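RedY-like protein (Hahella chejuensis, PDB 2JDJ) probably takes part in the biosynthesis of the red pigment prodigiosin, working as a homodimer of the dimeric alpha-beta barrel type. Local coordinates at residues 14-19 with 53-58; 81-84 with 88-91; 28-33 with 73-78. All blocks are in the same frame, centred on the assembly; numbering follows the deposited sequence.

Contact 1 of 3, residues 14-19 with 53-58; sequences AQADAF and YHYVEV
In the ferredoxin-like alpha/beta fold of this subunit, the first turn of helix 16-30 rests on the start of strand 55-61, and F19 packing on Y55 carries most of that contact. The evidence is the ring geometry. F19 CE2 stands 3.5 Å above the plane of the Y55 ring, over its centre, and lies 3.6 Å from Y55 CG. F19 CD2, the next atom along the same ring, lies 3.6 Å from Y55 CE2, so the CD2 and CE2 atoms of the phenylalanine lie over one face of the tyrosine. The planes are inclined at 43° and the centroids are 4.5 Å apart, an oblique pairing. With CG anti to the backbone N (chi1 178°), F19 reaches out from the helix, and the two side chains run past each other in opposite directions. The tyrosine thereby brings its hydroxyl back toward the helix start, where Y55 OH meets A16 CB at 3.6 Å. That hydroxyl is hydrogen-bonded to E20 OE2, one turn along from A16, which gives the polar end of this buried tyrosine a partner. Replacing Y55 with an alanine would probably open a gap beneath F19 CE2 and leave the E20 carboxylate without this hydroxyl partner. H54 and Y55 both face I8 of strand 2-10 in a classic beta bulge at the entry to the strand. Around the pair, L10 of strand 2-10 touches both side chains, F83 and M86 of helix 74-86 pack on F19, and L98 of the second subunit packs on Y55.

Contact 2 of 3, residues 81-84 with 88-91; sequences QAFS and EVVE
Two torsions bring F83 and V89 together at the turn from helix to strand. F83 holds CG anti to its own amide nitrogen (chi1 176°), which carries the ring out from helix 74-86 toward strand 87-97, while V89 has CG1 anti to N (chi1 169°) and therefore CG2 beside it. CG2 is the branch that meets the ring, with F83 CZ and V89 CG2 4.1 Å apart, and the side chains cross at about a right angle. The rest of the contact is ring against main chain. F83 CE2 lies 4.0 Å from E88 CA, approached obliquely, and 4.1 Å from V89 N, which sits at the ring edge near its plane. No hydrogen bond links the two segments; the distances describe loose van der Waals contact between one aromatic ring and residues E88 and V89 near the start of the strand. E88 takes part through its backbone, its CB pointing away from the helix; its OE2 forms a salt bridge with R9 NH2 of strand 2-10. The same phenylalanine also touches I8 of strand 2-10 and W22 of helix 16-30, and a bound glycerol, probably from crystallisation, lies against it. Backbone bonds from E88 to R9 and from V90 to K7 set this strand beside strand 2-10. The arrangement is that of the second beta-alpha-beta unit of a ferredoxin-like fold: strand 55-61 leads through helices 64-71 and 74-86 to strand 87-97, which runs parallel to it with strand 2-10 between, and F83 packs the last helix turn against the strand that follows.

Contact 3 of 3, residues 28-33 with 73-78; sequences YATCPD and TSTFAG
Methyl packing joins T30 to T75, and every contact across these two segments is of this apolar kind. T30 CG2 and T75 CG2 meet at 3.3 Å, closer than carbons usually pack, and the side chains pass each other in opposite directions. Both threonines set OG1 beside the backbone N (chi1 -53° in T30, -56° in T75), which turns the methyl anti to N and across the gap. A second, looser contact comes from D33, whose CB lies 3.9 Å from T75 CG2, so that this one methyl touches both T30 and D33.

Hydrogen bonds act within each side. T30 OG1 bonds to V26 O, four residues back, and D33 N bonds to T30 O at 2.9 Å, closing the 3-10 turn that places D33 near T75. In the second segment T73 is the N-cap: F76 N donates to T73 OG1 at 3.3 Å with an angle of 162°, and that oxygen is also bonded to D70 O.

Placed in the fold, the contact joins the last residues of the 16-30 region and the 3-10 segment 31-33 after it to the first turn of helix 74-86, with L34 packing on both T73 and T75. Nearby in the same segment, Y28 OH bonds to V42 N of strand 37-44 and to L98 O of the second subunit.

How the contacts relate
From the N terminus, helix 16-30 starts in contact 1, which closes a loop that takes in strand 37-44 and returns at strand 55-61. Contact 3 opens inside that loop, at residues 28-33, and closes beyond it at 73-78, so the two cross. Contact 2 follows both in series, a short closure where helix 74-86 turns into strand 87-97. Contact 1 thus ties helix to sheet, contact 3 helix to helix, and contact 2 helix 74-86 to strand 87-97, an outermost strand of this chain's sheet. Contacts 1 and 2 meet directly, with F19 CE1 4.1 Å from F83 CE1 and Y53 CB 3.9 Å from V90 CG2, whereas the centres of contacts 1 and 3 are about 18 Å apart.

Contact 1 of 3, residues 14-19 with 53-58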
# COMPACT_ATOMS: atom_id res chain seq x y z
N ALA A 14 19.12 -13.87 6.03
CA ALA A 14 19.83 -14.81 5.13
C ALA A 14 18.87 -15.51 4.17
O ALA A 14 19.23 -15.84 3.04
CB ALA A 14 20.67 -15.82 5.92
N GLN A 15 17.62 -15.69 4.60
CA GLN A 15 16.59 -16.35 3.76
C GLN A 15 15.89 -15.48 2.74
O GLN A 15 14.92 -15.93 2.12
CB GLN A 15 15.51 -16.97 4.63
CG GLN A 15 15.75 -18.43 4.90
CD GLN A 15 14.66 -19.05 5.73
OE1 GLN A 15 14.08 -18.42 6.63
NE2 GLN A 15 14.36 -20.31 5.43
N ALA A 16 16.35 -14.25 2.56
CA ALA A 16 15.66 -13.31 1.67
C ALA A 16 15.44 -13.92 0.30
O ALA A 16 14.37 -13.77 -0.30
CB ALA A 16 16.41 -12.00 1.55
N ASP A 17 16.45 -14.60 -0.22
CA ASP A 17 16.32 -15.09 -1.58
C ASP A 17 15.26 -16.18 -1.74
O ASP A 17 14.52 -16.17 -2.72
CB ASP A 17 17.67 -15.50 -2.11
CG ASP A 17 18.07 -16.83 -1.61
OD1 ASP A 17 17.81 -17.08 -0.41
OD2 ASP A 17 18.59 -17.62 -2.43
N ALA A 18 15.16 -17.09 -0.77
CA ALA A 18 14.05 -18.06 -0.72
C ALA A 18 12.69 -17.38 -0.60
O ALA A 18 11.74 -17.76 -1.30
CB ALA A 18 14.26 -19.04 0.42
N PHE A 19 12.60 -16.39 0.28
CA PHE A 19 11.37 -15.60 0.45
C PHE A 19 10.95 -14.96 -0.87
O PHE A 19 9.82 -15.15 -1.33
CB PHE A 19 11.54 -14.51 1.54
CG PHE A 19 10.32 -13.64 1.69
CD1 PHE A 19 9.19 -14.12 2.37
CD2 PHE A 19 10.29 -12.37 1.14
CE1 PHE A 19 8.08 -13.35 2.50
CE2 PHE A 19 9.13 -11.57 1.26
CZ PHE A 19 8.03 -12.06 1.93
N TYR A 53 10.80 -4.52 10.28
CA TYR A 53 10.18 -5.22 9.15
C TYR A 53 11.06 -5.09 7.92
O TYR A 53 11.80 -4.11 7.80
CB TYR A 53 8.77 -4.71 8.85
CG TYR A 53 8.70 -3.27 8.35
CD1 TYR A 53 8.64 -2.98 6.98
CD2 TYR A 53 8.70 -2.22 9.25
CE1 TYR A 53 8.58 -1.64 6.53
CE2 TYR A 53 8.65 -0.90 8.82
CZ TYR A 53 8.59 -0.62 7.46
OH TYR A 53 8.53 0.71 7.07
N HIS A 54 10.98 -6.08 7.03
CA HIS A 54 11.82 -6.13 5.81
C HIS A 54 11.03 -5.88 4.55
O HIS A 54 11.57 -5.35 3.56
CB HIS A 54 12.55 -7.48 5.73
CG HIS A 54 13.27 -7.81 6.99
ND1 HIS A 54 14.48 -7.23 7.32
CD2 HIS A 54 12.91 -8.56 8.06
CE1 HIS A 54 14.85 -7.63 8.52
NE2 HIS A 54 13.92 -8.45 8.98
N TYR A 55 9.75 -6.24 4.58
CA TYR A 55 8.90 -6.20 3.39
C TYR A 55 7.58 -5.57 3.72
O TYR A 55 7.17 -5.54 4.87
CB TYR A 55 8.68 -7.60 2.78
CG TYR A 55 9.97 -8.21 2.25
CD1 TYR A 55 10.38 -7.99 0.93
CD2 TYR A 55 10.78 -8.99 3.07
CE1 TYR A 55 11.58 -8.54 0.45
CE2 TYR A 55 11.99 -9.54 2.61
CZ TYR A 55 12.38 -9.31 1.31
OH TYR A 55 13.56 -9.87 0.88
N VAL A 56 6.94 -5.04 2.68
CA VAL A 56 5.59 -4.56 2.79
C VAL A 56 4.78 -5.22 1.68
O VAL A 56 5.23 -5.25 0.53
CB VAL A 56 5.51 -3.02 2.58
CG1 VAL A 56 4.07 -2.58 2.72
CG2 VAL A 56 6.39 -2.28 3.59
N GLU A 57 3.60 -5.73 2.01
CA GLU A 57 2.71 -6.20 0.95
C GLU A 57 1.45 -5.34 0.91
O GLU A 57 0.98 -4.89 1.95
CB GLU A 57 2.42 -7.69 1.08
CG GLU A 57 1.41 -8.09 2.14
CD GLU A 57 1.32 -9.62 2.37
OE1 GLU A 57 1.91 -10.41 1.60
OE2 GLU A 57 0.65 -10.02 3.33
N VAL A 58 0.94 -5.12 -0.31
CA VAL A 58 -0.24 -4.33 -0.57
C VAL A 58 -1.28 -5.24 -1.25
O VAL A 58 -1.04 -5.76 -2.35
CB VAL A 58 0.07 -3.09 -1.46
CG1 VAL A 58 -1.17 -2.19 -1.61
CG2 VAL A 58 1.24 -2.28 -0.85

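Contact 2 of 3, residues 81-84 with 88-91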
# COMPACT_ATOMS: atom_id res chain seq x y z
N GLN A 81 1.19 -21.56 5.31
CA GLN A 81 2.11 -22.58 5.84
C GLN A 81 3.56 -22.27 5.45
O GLN A 81 4.48 -22.31 6.29
CB GLN A 81 1.69 -23.99 5.37
CG GLN A 81 2.41 -25.17 6.06
CD GLN A 81 1.51 -26.43 6.25
OE1 GLN A 81 1.50 -27.05 7.33
NE2 GLN A 81 0.75 -26.79 5.22
N ALA A 82 3.76 -21.96 4.17
CA ALA A 82 5.08 -21.64 3.62
C ALA A 82 5.58 -20.32 4.18
O ALA A 82 6.72 -20.22 4.64
CB ALA A 82 5.00 -21.58 2.10
N PHE A 83 4.72 -19.30 4.12
CA PHE A 83 5.04 -17.96 4.63
C PHE A 83 5.56 -18.01 6.06
O PHE A 83 6.60 -17.41 6.40
CB PHE A 83 3.80 -17.07 4.54
CG PHE A 83 4.00 -15.70 5.12
CD1 PHE A 83 4.50 -14.66 4.32
CD2 PHE A 83 3.67 -15.43 6.45
CE1 PHE A 83 4.67 -13.38 4.86
CE2 PHE A 83 3.85 -14.16 6.98
CZ PHE A 83 4.35 -13.15 6.19
N SER A 84 4.85 -18.76 6.90
CA SER A 84 5.13 -18.87 8.33
C SER A 84 6.45 -19.55 8.71
O SER A 84 6.88 -19.46 9.87
CB SER A 84 3.96 -19.54 9.02
OG SER A 84 2.90 -18.60 9.16
N GLU A 88 6.85 -13.22 9.52
CA GLU A 88 5.66 -12.95 10.31
C GLU A 88 5.14 -11.56 9.95
O GLU A 88 5.92 -10.67 9.59
CB GLU A 88 5.99 -13.03 11.81
CG GLU A 88 7.09 -12.06 12.25
CD GLU A 88 7.37 -12.08 13.74
OE1 GLU A 88 6.73 -12.86 14.48
OE2 GLU A 88 8.26 -11.31 14.17
N VAL A 89 3.83 -11.39 10.04
CA VAL A 89 3.21 -10.09 9.86
C VAL A 89 3.41 -9.40 11.22
O VAL A 89 3.12 -10.00 12.28
CB VAL A 89 1.71 -10.23 9.52
CG1 VAL A 89 1.00 -8.87 9.60
CG2 VAL A 89 1.50 -10.85 8.13
N VAL A 90 3.90 -8.16 11.20
CA VAL A 90 4.15 -7.40 12.44
C VAL A 90 3.23 -6.17 12.57
O VAL A 90 3.20 -5.51 13.60
CB VAL A 90 5.67 -7.04 12.60
CG1 VAL A 90 6.53 -8.33 12.70
CG2 VAL A 90 6.19 -6.20 11.44
N GLU A 91 2.52 -5.83 11.50
CA GLU A 91 1.52 -4.80 11.54
C GLU A 91 0.58 -4.99 10.37
O GLU A 91 1.00 -5.44 9.31
CB GLU A 91 2.14 -3.39 11.52
CG GLU A 91 1.09 -2.29 11.77
CD GLU A 91 1.68 -0.89 11.84
OE1 GLU A 91 2.90 -0.73 11.76
OE2 GLU A 91 0.90 0.07 12.00

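Contact 3 of 3, residues 28-33 with 73-78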
# COMPACT_ATOMS: atom_id res chain seq x y z
N TYR A 28 2.49 -14.83 -5.84
CA TYR A 28 1.85 -14.13 -6.96
C TYR A 28 1.09 -15.12 -7.84
O TYR A 28 0.02 -14.81 -8.32
CB TYR A 28 2.84 -13.40 -7.87
CG TYR A 28 3.54 -12.17 -7.32
CD1 TYR A 28 3.10 -11.53 -6.15
CD2 TYR A 28 4.63 -11.63 -7.99
CE1 TYR A 28 3.74 -10.38 -5.67
CE2 TYR A 28 5.28 -10.50 -7.52
CZ TYR A 28 4.83 -9.88 -6.35
OH TYR A 28 5.48 -8.76 -5.89
N ALA A 29 1.69 -16.29 -8.06
CA ALA A 29 1.14 -17.27 -8.99
C ALA A 29 -0.18 -17.87 -8.50
O ALA A 29 -0.92 -18.45 -9.29
CB ALA A 29 2.17 -18.37 -9.26
N THR A 30 -0.46 -17.73 -7.20
CA THR A 30 -1.66 -18.33 -6.59
C THR A 30 -2.84 -17.35 -6.55
O THR A 30 -3.98 -17.75 -6.31
CB THR A 30 -1.36 -18.84 -5.16
OG1 THR A 30 -0.22 -19.71 -5.20
CG2 THR A 30 -2.53 -19.60 -4.57
N CYS A 31 -2.55 -16.07 -6.78
CA CYS A 31 -3.57 -15.02 -6.74
C CYS A 31 -4.76 -15.18 -7.71
O CYS A 31 -5.86 -14.73 -7.38
CB CYS A 31 -2.92 -13.64 -6.89
SG CYS A 31 -2.09 -13.08 -5.35
N PRO A 32 -4.54 -15.77 -8.91
CA PRO A 32 -5.69 -16.09 -9.76
C PRO A 32 -6.72 -17.01 -9.09
O PRO A 32 -7.88 -17.00 -9.49
CB PRO A 32 -5.05 -16.79 -10.97
CG PRO A 32 -3.66 -16.30 -11.01
CD PRO A 32 -3.27 -16.14 -9.58
N ASP A 33 -6.30 -17.80 -8.09
CA ASP A 33 -7.19 -18.74 -7.40
C ASP A 33 -7.89 -18.12 -6.19
O ASP A 33 -8.66 -18.80 -5.50
CB ASP A 33 -6.43 -19.98 -6.93
CG ASP A 33 -5.96 -20.87 -8.07
OD1 ASP A 33 -6.42 -20.67 -9.22
OD2 ASP A 33 -5.11 -21.77 -7.82
N THR A 73 -10.06 -20.90 2.54
CA THR A 73 -9.81 -21.93 1.53
C THR A 73 -8.48 -22.63 1.83
O THR A 73 -7.63 -22.10 2.54
CB THR A 73 -9.75 -21.35 0.10
OG1 THR A 73 -8.64 -20.43 -0.01
CG2 THR A 73 -11.05 -20.64 -0.27
N SER A 74 -8.30 -23.83 1.29
CA SER A 74 -7.04 -24.55 1.44
C SER A 74 -5.96 -23.97 0.52
O SER A 74 -4.77 -24.24 0.70
CB SER A 74 -7.24 -26.04 1.14
OG SER A 74 -7.64 -26.22 -0.21
N THR A 75 -6.39 -23.22 -0.49
CA THR A 75 -5.48 -22.46 -1.34
C THR A 75 -4.67 -21.48 -0.47
O THR A 75 -3.44 -21.43 -0.54
CB THR A 75 -6.26 -21.67 -2.42
OG1 THR A 75 -7.08 -22.56 -3.18
CG2 THR A 75 -5.30 -20.91 -3.35
N PHE A 76 -5.38 -20.73 0.37
CA PHE A 76 -4.76 -19.78 1.28
C PHE A 76 -3.93 -20.47 2.36
O PHE A 76 -2.83 -20.03 2.67
CB PHE A 76 -5.81 -18.85 1.90
CG PHE A 76 -5.22 -17.64 2.58
CD1 PHE A 76 -4.85 -16.52 1.84
CD2 PHE A 76 -5.05 -17.62 3.95
CE1 PHE A 76 -4.31 -15.42 2.45
CE2 PHE A 76 -4.51 -16.50 4.57
CZ PHE A 76 -4.13 -15.41 3.82
N ALA A 77 -4.45 -21.56 2.92
CA ALA A 77 -3.74 -22.27 3.98
C ALA A 77 -2.36 -22.72 3.53
O ALA A 77 -1.42 -22.77 4.33
CB ALA A 77 -4.57 -23.47 4.48
N GLY A 78 -2.25 -23.04 2.25
CA GLY A 78 -0.98 -23.46 1.66
C GLY A 78 0.03 -22.32 1.56
O GLY A 78 1.23 -22.52 1.73